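Local structure of uncharacterized protein DUF1344 (Bacteroides vulgatus ATCC 8482, 3K6O) at residues I17-V22 and V34-E39; E57-N62 and N80-V85; E39-V44 and F73-R78; D110-D115 and D211-N216. The protein is of unknown function but belongs to the NigD-like family of probable secreted lipoproteins, joining an N-terminal OB domain to a C-terminal beta-sandwich domain. All blocks are in the same frame, centred on the assembly; numbering follows the deposited sequence.

Interactions 1, 2 and 3 are strand pairings of the OB domain, whereas interaction 4 brings the loop that precedes the last helix, 217-221, against a strand of the beta-sandwich domain. All four are partly buried; interaction 4 lies nearest the centre of the chain and interaction 3 farthest from it. Interactions 2 and 3 share strand 75-93, met antiparallel by strand 58-66 and parallel by strand 40-43. Interaction 1 is small and relies on water and a turn, and its D36 makes a salt bridge to R58 of interaction 2. Interaction 4 has no direct hydrogen bond across it: proline and aromatic rings do the work, and F215 carries the contact on to F60 of interaction 2.

Interaction 1 of 4, residues I17-V22 and V34-E39; sequences IAMATV and VLDNGE
T21 and V34 form an antiparallel hydrogen-bonded pair, with T21 N donating to V34 O at 3.0 Å and V34 N to T21 O at 2.8 Å. Beyond this pair the second segment peels away from strand 16-23, and A20 CA approaches V34 O at 3.4 Å in a C-H...O contact. L35 to G38 then make a type I turn, closed by G38 N on L35 O, while L35 N binds E39 O. Water takes over where the backbones part. One molecule joins M19 O to D36 N; another is held by T21 OG1, V34 O and D36 OD1, the last at 2.6 Å, and ties three groups from both segments together. The side chain of L35 bends back so that CD2 rests 3.4 Å from M19 O, putting a methyl beside the strand. D36 comes in with its carboxylate: OD2 lies 3.8 Å from M19 CB, and its stronger partner is R58, with which it makes a salt bridge. Aspartate suits this place because one oxygen can hold the water and the other the guanidinium. In the turn itself, N37 OD1 accepts from E39 N at 2.9 Å, an Asx turn whose donor sits above the amide plane. G38 has a positive phi of 85°, where a CB would be jammed against the preceding carbonyl oxygen. The paired bonds between L35 and E39 and between L35 and G38 are those of a type I turn with a G1 bulge, here linking strands 32-34 and 40-43 as a hairpin of the OB barrel.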
# COMPACT_ATOMS: atom_id res chain seq x y z
N ILE A 17 6.25 10.59 8.91
CA ILE A 17 6.05 10.19 7.55
C ILE A 17 5.25 8.88 7.55
O ILE A 17 5.79 7.83 7.94
CB ILE A 17 7.38 10.00 6.78
CG1 ILE A 17 8.29 11.24 6.91
CG2 ILE A 17 7.10 9.69 5.31
CD1 ILE A 17 7.64 12.56 6.45
N ALA A 18 3.99 8.92 7.10
CA ALA A 18 3.14 7.72 7.13
C ALA A 18 2.04 7.72 6.08
O ALA A 18 1.67 8.77 5.54
CB ALA A 18 2.55 7.48 8.52
N MSE A 19 1.52 6.52 5.81
CA MSE A 19 0.38 6.35 4.92
C MSE A 19 -0.88 6.96 5.53
O MSE A 19 -1.01 7.09 6.76
CB MSE A 19 0.13 4.87 4.66
CG MSE A 19 1.28 4.12 4.01
SE MSE A 19 1.41 4.54 2.13
CE MSE A 19 -0.32 4.43 1.53
N ALA A 20 -1.80 7.33 4.66
CA ALA A 20 -3.12 7.70 5.07
C ALA A 20 -4.10 7.54 3.92
O ALA A 20 -3.72 7.49 2.76
CB ALA A 20 -3.13 9.15 5.61
N THR A 21 -5.37 7.47 4.25
CA THR A 21 -6.40 7.42 3.25
C THR A 21 -7.27 8.62 3.47
O THR A 21 -7.65 8.92 4.58
CB THR A 21 -7.25 6.12 3.36
OG1 THR A 21 -6.39 4.97 3.40
CG2 THR A 21 -8.19 5.98 2.13
N VAL A 22 -7.56 9.32 2.39
CA VAL A 22 -8.45 10.45 2.40
C VAL A 22 -9.88 9.96 2.60
O VAL A 22 -10.30 8.97 2.00
CB VAL A 22 -8.33 11.23 1.07
CG1 VAL A 22 -9.32 12.42 1.03
CG2 VAL A 22 -6.90 11.69 0.82
N VAL A 34 -7.27 9.55 7.29
CA VAL A 34 -7.41 8.46 8.24
C VAL A 34 -6.12 7.67 8.22
O VAL A 34 -5.73 7.17 7.17
CB VAL A 34 -8.61 7.56 7.88
CG1 VAL A 34 -8.78 6.37 8.87
CG2 VAL A 34 -9.91 8.44 7.79
N LEU A 35 -5.43 7.59 9.35
CA LEU A 35 -4.23 6.75 9.47
C LEU A 35 -4.65 5.28 9.44
O LEU A 35 -5.84 4.97 9.61
CB LEU A 35 -3.47 7.07 10.76
CG LEU A 35 -2.78 8.42 10.86
CD1 LEU A 35 -2.10 8.61 12.26
CD2 LEU A 35 -1.77 8.56 9.71
N ASP A 36 -3.71 4.38 9.19
CA ASP A 36 -4.07 2.97 9.05
C ASP A 36 -4.50 2.38 10.42
O ASP A 36 -5.22 1.39 10.47
CB ASP A 36 -2.91 2.17 8.42
CG ASP A 36 -2.79 2.40 6.92
OD1 ASP A 36 -3.73 2.99 6.35
OD2 ASP A 36 -1.76 2.01 6.29
N ASN A 37 -4.07 2.98 11.51
CA ASN A 37 -4.58 2.59 12.84
C ASN A 37 -5.97 3.13 13.14
O ASN A 37 -6.45 3.02 14.30
CB ASN A 37 -3.63 3.02 13.95
CG ASN A 37 -3.61 4.49 14.18
OD1 ASN A 37 -4.32 5.27 13.53
ND2 ASN A 37 -2.78 4.90 15.12
N GLY A 38 -6.60 3.74 12.13
CA GLY A 38 -7.97 4.24 12.30
C GLY A 38 -8.15 5.61 12.91
O GLY A 38 -9.28 6.12 13.01
N GLU A 39 -7.08 6.27 13.32
CA GLU A 39 -7.23 7.63 13.82
C GLU A 39 -7.49 8.62 12.70
O GLU A 39 -6.84 8.57 11.66
CB GLU A 39 -6.00 8.07 14.60
CG GLU A 39 -5.81 7.27 15.87
CD GLU A 39 -4.64 7.78 16.67
OE1 GLU A 39 -3.60 8.14 16.06
OE2 GLU A 39 -4.79 7.85 17.90
O HOH W 1 -0.85 5.14 8.74
O HOH W 2 -5.88 4.48 6.32

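Interaction 2 of 4, residues E57-N62 and N80-V85; sequences ERIFGN and NDYTLV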
# COMPACT_ATOMS: atom_id res chain seq x y z
N GLU A 57 -8.71 8.07 -1.95
CA GLU A 57 -7.36 8.27 -2.41
C GLU A 57 -6.40 7.96 -1.27
O GLU A 57 -6.67 8.23 -0.09
CB GLU A 57 -7.12 9.69 -2.95
CG GLU A 57 -7.68 9.97 -4.37
CD GLU A 57 -7.23 11.32 -4.92
OE1 GLU A 57 -6.15 11.42 -5.54
OE2 GLU A 57 -7.94 12.31 -4.69
N ARG A 58 -5.25 7.43 -1.64
CA ARG A 58 -4.25 7.02 -0.70
C ARG A 58 -3.03 7.93 -0.83
O ARG A 58 -2.60 8.21 -1.96
CB ARG A 58 -3.84 5.61 -1.06
CG ARG A 58 -2.94 4.96 -0.05
CD ARG A 58 -3.66 3.94 0.77
NE ARG A 58 -2.75 3.11 1.57
CZ ARG A 58 -2.73 3.09 2.91
NH1 ARG A 58 -3.55 3.86 3.62
NH2 ARG A 58 -1.88 2.28 3.54
N ILE A 59 -2.46 8.35 0.30
CA ILE A 59 -1.23 9.14 0.27
C ILE A 59 -0.13 8.59 1.18
O ILE A 59 -0.39 7.91 2.18
CB ILE A 59 -1.52 10.64 0.64
CG1 ILE A 59 -1.90 10.81 2.11
CG2 ILE A 59 -2.62 11.16 -0.25
CD1 ILE A 59 -2.04 12.29 2.56
N PHE A 60 1.11 8.93 0.84
CA PHE A 60 2.27 8.74 1.71
C PHE A 60 2.64 10.17 2.09
O PHE A 60 3.08 10.98 1.25
CB PHE A 60 3.37 8.01 0.93
CG PHE A 60 4.54 7.57 1.75
CD1 PHE A 60 4.39 6.87 2.94
CD2 PHE A 60 5.83 7.81 1.30
CE1 PHE A 60 5.51 6.45 3.67
CE2 PHE A 60 6.94 7.39 2.03
CZ PHE A 60 6.78 6.70 3.20
N GLY A 61 2.40 10.52 3.35
CA GLY A 61 2.40 11.90 3.76
C GLY A 61 3.36 12.27 4.86
O GLY A 61 3.92 11.40 5.52
N ASN A 62 3.55 13.58 5.01
CA ASN A 62 4.39 14.19 6.02
C ASN A 62 3.51 15.09 6.92
O ASN A 62 3.07 16.13 6.48
CB ASN A 62 5.47 15.03 5.31
CG ASN A 62 6.40 15.72 6.26
OD1 ASN A 62 6.06 15.99 7.41
ND2 ASN A 62 7.60 16.02 5.78
N ASN A 80 2.41 18.78 5.76
CA ASN A 80 3.65 19.38 5.23
C ASN A 80 3.92 19.01 3.77
O ASN A 80 4.48 19.79 3.04
CB ASN A 80 4.87 18.97 6.08
CG ASN A 80 4.74 19.34 7.55
OD1 ASN A 80 4.37 20.47 7.90
ND2 ASN A 80 5.07 18.39 8.44
N ASP A 81 3.51 17.83 3.35
CA ASP A 81 3.83 17.28 2.03
C ASP A 81 3.18 15.93 1.92
O ASP A 81 2.82 15.32 2.94
CB ASP A 81 5.35 17.08 1.90
CG ASP A 81 5.81 16.97 0.47
OD1 ASP A 81 5.01 17.06 -0.47
OD2 ASP A 81 7.02 16.76 0.29
N TYR A 82 3.02 15.47 0.68
CA TYR A 82 2.66 14.09 0.46
C TYR A 82 2.89 13.70 -0.99
O TYR A 82 3.19 14.54 -1.84
CB TYR A 82 1.20 13.85 0.84
CG TYR A 82 0.21 14.58 -0.03
CD1 TYR A 82 -0.13 15.88 0.24
CD2 TYR A 82 -0.38 13.98 -1.13
CE1 TYR A 82 -1.01 16.55 -0.55
CE2 TYR A 82 -1.26 14.65 -1.92
CZ TYR A 82 -1.56 15.94 -1.62
OH TYR A 82 -2.46 16.64 -2.37
N THR A 83 2.77 12.41 -1.26
CA THR A 83 2.69 11.94 -2.63
C THR A 83 1.53 10.98 -2.76
O THR A 83 1.15 10.32 -1.79
CB THR A 83 4.01 11.30 -3.10
OG1 THR A 83 3.93 11.07 -4.52
CG2 THR A 83 4.29 9.97 -2.37
N LEU A 84 0.92 10.93 -3.94
CA LEU A 84 -0.19 10.02 -4.17
C LEU A 84 0.31 8.60 -4.30
O LEU A 84 1.32 8.34 -4.96
CB LEU A 84 -0.97 10.38 -5.43
CG LEU A 84 -1.86 11.62 -5.30
CD1 LEU A 84 -2.49 11.96 -6.67
CD2 LEU A 84 -2.93 11.40 -4.22
N VAL A 85 -0.42 7.68 -3.70
CA VAL A 85 -0.10 6.26 -3.81
C VAL A 85 -1.20 5.56 -4.59
O VAL A 85 -2.35 5.60 -4.19
CB VAL A 85 0.10 5.65 -2.43
CG1 VAL A 85 0.26 4.12 -2.53
CG2 VAL A 85 1.32 6.34 -1.72
O HOH W 3 -4.66 6.91 -4.43
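The hairpin of strands 58-66 and 75-93 in the OB domain carries a classic beta bulge, N80 and D81 both facing N62. N62 N donates to D81 O and N62 O accepts from N80 N, each at 2.8 Å. Farther along, F60 and T83 make a hydrogen-bonded pair. N62 CG is anti to its backbone N (chi1 180°), and OD1 takes N80 ND2 at 2.8 Å; the donor stands above the acceptor's amide plane, the two amides being nearly perpendicular at 88°. An alanine at N62 would probably cost N80 ND2 this partner and leave the amide to its bonds with S64 and R78. G61 packs its CA 3.7 Å from Y82 CB, at a point where a side chain would be crowded by I59 CD1. I59 CG2 meets the Y82 ring obliquely at CD2, 3.7 Å away. On the other face, F60 CB touches V85 CG2 at 3.7 Å, and R58 lies alongside V85 by its CG, its guanidinium leading on to D36, N119 and S171. The chemistry is thus divided: apolar stems seal the pairing, while a buried charge has its partners at the far end, and the bulge is secured by both backbone and amide bonds.

Interaction 3 of 4, residues E39-V44 and F73-R78; sequences EKLWVV and FAYNIR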
# COMPACT_ATOMS: atom_id res chain seq x y z
N GLU A 39 -7.08 6.27 13.32
CA GLU A 39 -7.23 7.63 13.82
C GLU A 39 -7.49 8.62 12.70
O GLU A 39 -6.84 8.57 11.66
CB GLU A 39 -6.00 8.07 14.60
CG GLU A 39 -5.81 7.27 15.87
CD GLU A 39 -4.64 7.78 16.67
OE1 GLU A 39 -3.60 8.14 16.06
OE2 GLU A 39 -4.79 7.85 17.90
N LYS A 40 -8.42 9.54 12.93
CA LYS A 40 -8.81 10.52 11.95
C LYS A 40 -8.12 11.82 12.27
O LYS A 40 -8.17 12.29 13.42
CB LYS A 40 -10.31 10.74 11.98
CG LYS A 40 -11.18 9.50 11.71
CD LYS A 40 -12.64 9.93 11.68
CE LYS A 40 -13.56 8.99 12.49
NZ LYS A 40 -13.54 7.58 11.93
N LEU A 41 -7.52 12.41 11.25
CA LEU A 41 -6.75 13.64 11.39
C LEU A 41 -7.45 14.79 10.68
O LEU A 41 -7.81 14.65 9.50
CB LEU A 41 -5.35 13.44 10.79
CG LEU A 41 -4.54 12.23 11.29
CD1 LEU A 41 -3.17 12.18 10.61
CD2 LEU A 41 -4.40 12.26 12.80
N TRP A 42 -7.66 15.89 11.41
CA TRP A 42 -8.16 17.09 10.81
C TRP A 42 -7.04 18.04 10.37
O TRP A 42 -6.16 18.43 11.19
CB TRP A 42 -9.10 17.81 11.77
CG TRP A 42 -9.80 18.95 11.10
CD1 TRP A 42 -9.53 20.28 11.24
CD2 TRP A 42 -10.85 18.85 10.13
NE1 TRP A 42 -10.37 21.02 10.44
CE2 TRP A 42 -11.19 20.17 9.75
CE3 TRP A 42 -11.54 17.77 9.56
CZ2 TRP A 42 -12.18 20.44 8.80
CZ3 TRP A 42 -12.54 18.04 8.61
CH2 TRP A 42 -12.85 19.36 8.25
N VAL A 43 -7.08 18.47 9.11
CA VAL A 43 -6.05 19.37 8.57
C VAL A 43 -6.34 20.83 8.90
O VAL A 43 -7.28 21.43 8.36
CB VAL A 43 -5.89 19.20 7.03
CG1 VAL A 43 -4.75 20.11 6.51
CG2 VAL A 43 -5.64 17.72 6.64
N VAL A 44 -5.54 21.43 9.79
CA VAL A 44 -5.73 22.83 10.15
C VAL A 44 -4.66 23.72 9.51
O VAL A 44 -4.85 24.91 9.46
CB VAL A 44 -5.74 23.07 11.70
CG1 VAL A 44 -6.92 22.34 12.34
CG2 VAL A 44 -4.41 22.59 12.36
N PHE A 73 -12.02 13.66 15.58
CA PHE A 73 -10.69 13.71 14.99
C PHE A 73 -9.71 13.63 16.13
O PHE A 73 -9.76 14.45 17.05
CB PHE A 73 -10.49 14.98 14.14
CG PHE A 73 -11.48 15.08 13.03
CD1 PHE A 73 -11.36 14.29 11.93
CD2 PHE A 73 -12.59 15.89 13.13
CE1 PHE A 73 -12.31 14.32 10.90
CE2 PHE A 73 -13.54 15.93 12.13
CZ PHE A 73 -13.39 15.14 11.00
N ALA A 74 -8.87 12.61 16.10
CA ALA A 74 -7.91 12.39 17.15
C ALA A 74 -6.96 13.57 17.30
O ALA A 74 -6.62 13.94 18.42
CB ALA A 74 -7.11 11.09 16.87
N TYR A 75 -6.48 14.10 16.17
CA TYR A 75 -5.52 15.19 16.13
C TYR A 75 -5.82 16.20 15.03
O TYR A 75 -6.38 15.85 13.99
CB TYR A 75 -4.11 14.66 15.89
CG TYR A 75 -3.61 13.72 16.95
CD1 TYR A 75 -3.00 14.21 18.10
CD2 TYR A 75 -3.71 12.35 16.78
CE1 TYR A 75 -2.54 13.36 19.07
CE2 TYR A 75 -3.25 11.49 17.75
CZ TYR A 75 -2.66 12.00 18.89
OH TYR A 75 -2.21 11.13 19.84
N ASN A 76 -5.41 17.43 15.28
CA ASN A 76 -5.35 18.49 14.28
C ASN A 76 -3.91 18.53 13.82
O ASN A 76 -3.01 18.56 14.65
CB ASN A 76 -5.72 19.84 14.88
CG ASN A 76 -7.16 19.90 15.31
OD1 ASN A 76 -8.04 19.24 14.73
ND2 ASN A 76 -7.42 20.74 16.33
N ILE A 77 -3.71 18.52 12.50
CA ILE A 77 -2.36 18.43 11.94
C ILE A 77 -2.03 19.54 10.95
O ILE A 77 -2.92 20.22 10.44
CB ILE A 77 -2.11 17.04 11.25
CG1 ILE A 77 -2.96 16.89 9.97
CG2 ILE A 77 -2.43 15.91 12.20
CD1 ILE A 77 -2.41 15.91 8.92
N ARG A 78 -0.73 19.70 10.70
CA ARG A 78 -0.24 20.41 9.55
C ARG A 78 0.16 19.35 8.52
O ARG A 78 0.93 18.43 8.83
CB ARG A 78 0.98 21.29 9.88
CG ARG A 78 1.59 21.92 8.68
CD ARG A 78 2.57 23.01 8.99
NE ARG A 78 3.64 22.59 9.86
CZ ARG A 78 3.81 23.00 11.12
NH1 ARG A 78 2.96 23.84 11.71
NH2 ARG A 78 4.85 22.55 11.80
O HOH W 4 -9.98 9.61 15.25
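W42 anchors the parallel pairing with both its backbone polar atoms: N donates to Y75 O at 2.9 Å and O accepts from I77 N at 2.8 Å. V44 N continues the ladder to I77 O, 3.0 Å away, whereas at the other end the bond from A74 N to K40 O is bent and weak. A water bound to K40 N sits beside that frayed end. L41, W42 and V43 stand opposite Y75, N76 and I77. On the face of W42 and N76, the indole turns toward F73: W42 CE3 lies over one face of that ring, 3.5 Å from CZ and offset toward the rim, with the two planes inclined at 50°. W42 CG is anti to its backbone N (chi1 -171°), and N76 OD1 touches W42 CB from the neighbouring strand at 3.5 Å. The amide nitrogen of N76 is held by E67 and E70, so its oxygen is turned to the tryptophan stem. Across the sheet, L41 and I77 cross at about a right angle, L41 CB meeting I77 CG2 at 4.1 Å, while L41 CD2 meets Y75 CB and the edge of its ring. E39 OE1 approaches the same ring in plane, 3.8 Å from CE2, and V44 CG1 covers N76 CB. Strand 40-43 is thereby flanked by strand 32-34, antiparallel, and by strand 75-93, parallel; the latter also pairs with strand 58-66, which meets strand 16-23. This order, with strand 40-43 running parallel to strand 75-93, closes the barrel as in OB folds.

Interaction 4 of 4, residues D110-D115 and D211-N216; sequences DMWPSD and DVPGFN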
# COMPACT_ATOMS: atom_id res chain seq x y z
N ASP A 110 10.00 -2.55 0.87
CA ASP A 110 9.14 -2.74 2.04
C ASP A 110 7.86 -3.46 1.65
O ASP A 110 7.34 -3.24 0.57
CB ASP A 110 8.75 -1.41 2.68
CG ASP A 110 9.91 -0.71 3.31
OD1 ASP A 110 10.28 -1.10 4.43
OD2 ASP A 110 10.47 0.20 2.68
N MSE A 111 7.36 -4.34 2.52
CA MSE A 111 6.02 -4.85 2.37
C MSE A 111 5.38 -5.09 3.71
O MSE A 111 5.97 -5.75 4.55
CB MSE A 111 5.99 -6.14 1.55
CG MSE A 111 4.53 -6.74 1.42
SE MSE A 111 4.67 -8.59 0.74
CE MSE A 111 5.40 -8.07 -0.92
N TRP A 112 4.16 -4.60 3.88
CA TRP A 112 3.42 -4.85 5.11
C TRP A 112 1.93 -4.69 4.87
O TRP A 112 1.51 -3.85 4.08
CB TRP A 112 3.89 -3.91 6.23
CG TRP A 112 3.36 -2.51 6.16
CD1 TRP A 112 2.37 -1.99 6.90
CD2 TRP A 112 3.82 -1.46 5.30
NE1 TRP A 112 2.19 -0.66 6.59
CE2 TRP A 112 3.06 -0.32 5.59
CE3 TRP A 112 4.80 -1.37 4.31
CZ2 TRP A 112 3.23 0.90 4.92
CZ3 TRP A 112 4.99 -0.14 3.65
CH2 TRP A 112 4.21 0.97 3.96
N PRO A 113 1.12 -5.50 5.56
CA PRO A 113 -0.32 -5.29 5.54
C PRO A 113 -0.75 -4.30 6.59
O PRO A 113 -0.12 -4.19 7.64
CB PRO A 113 -0.87 -6.68 5.89
CG PRO A 113 0.16 -7.26 6.82
CD PRO A 113 1.51 -6.67 6.37
N SER A 114 -1.83 -3.60 6.30
CA SER A 114 -2.58 -2.83 7.25
C SER A 114 -4.01 -3.41 7.23
O SER A 114 -4.28 -4.37 6.51
CB SER A 114 -2.62 -1.38 6.79
OG SER A 114 -3.23 -1.30 5.51
N ASP A 115 -4.93 -2.77 7.95
CA ASP A 115 -6.30 -3.29 8.04
C ASP A 115 -6.91 -3.44 6.67
O ASP A 115 -7.69 -4.36 6.48
CB ASP A 115 -7.21 -2.39 8.92
CG ASP A 115 -8.50 -3.13 9.41
OD1 ASP A 115 -8.41 -4.26 9.94
OD2 ASP A 115 -9.63 -2.55 9.27
N ASP A 211 4.43 -4.69 12.34
CA ASP A 211 4.83 -4.92 10.98
C ASP A 211 5.13 -3.61 10.22
O ASP A 211 5.71 -3.68 9.13
CB ASP A 211 3.70 -5.63 10.21
CG ASP A 211 3.42 -7.04 10.70
OD1 ASP A 211 4.23 -7.65 11.42
OD2 ASP A 211 2.35 -7.55 10.31
N VAL A 212 4.72 -2.45 10.74
CA VAL A 212 4.78 -1.20 9.98
C VAL A 212 6.21 -0.66 10.00
O VAL A 212 6.76 -0.44 11.07
CB VAL A 212 3.78 -0.13 10.55
CG1 VAL A 212 3.86 1.18 9.76
CG2 VAL A 212 2.32 -0.69 10.56
N PRO A 213 6.83 -0.46 8.82
CA PRO A 213 8.19 0.10 8.82
C PRO A 213 8.20 1.57 9.23
O PRO A 213 7.22 2.24 9.02
CB PRO A 213 8.66 -0.07 7.36
CG PRO A 213 7.55 -0.64 6.63
CD PRO A 213 6.33 -0.65 7.45
N GLY A 214 9.29 2.03 9.83
CA GLY A 214 9.51 3.47 10.03
C GLY A 214 10.02 4.12 8.74
O GLY A 214 10.80 3.52 8.00
N PHE A 215 9.55 5.33 8.44
CA PHE A 215 10.02 6.04 7.23
C PHE A 215 10.55 7.40 7.59
O PHE A 215 10.25 7.92 8.67
CB PHE A 215 8.88 6.21 6.22
CG PHE A 215 8.34 4.91 5.70
CD1 PHE A 215 9.08 4.15 4.81
CD2 PHE A 215 7.07 4.48 6.06
CE1 PHE A 215 8.58 2.95 4.32
CE2 PHE A 215 6.57 3.28 5.58
CZ PHE A 215 7.33 2.52 4.71
N ASN A 216 11.31 8.01 6.69
CA ASN A 216 11.71 9.41 6.87
C ASN A 216 11.50 10.26 5.61
O ASN A 216 11.06 9.75 4.59
CB ASN A 216 13.14 9.48 7.43
CG ASN A 216 14.12 8.69 6.63
OD1 ASN A 216 14.11 8.73 5.39
ND2 ASN A 216 15.00 7.99 7.32
O HOH W 5 6.78 -5.30 7.67
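W112, near the end of strand 107-113, meets the irregular run 211-216, whose direction is 133° away, with no direct hydrogen bond between the two. P213 CD sits over one face of the indole, 3.4 Å from W112 CD2, a CH-pi contact that suits a proline's flat-sided ring. V212 CA lies over the five-membered ring on the same face, and V212 CG2 reaches W112 CD1 at 3.9 Å. W112 CG lies between the backbone N and the carbonyl carbon (chi1 78°), which starts the side chain toward the loop. At its far end W112 CH2 and F215 CZ meet tip to tip at 3.6 Å, the planes oblique at 48°. D110 slides past P213, its OD1 3.5 Å from P213 CB, while OD2 touches the rim of F215 and forms its salt bridge with R121. Replacing W112 by alanine would probably open a gap under P213 and V212 and deprive the F215 tip of a neighbour. F215 in turn stands edge-to-face to F60 of the OB domain, and aromatic contacts therefore run from sandwich to barrel through this loop. The contact depends on shape and dispersion; the D110 carboxylate lies against P213 and F215, its charge probably balanced by R121.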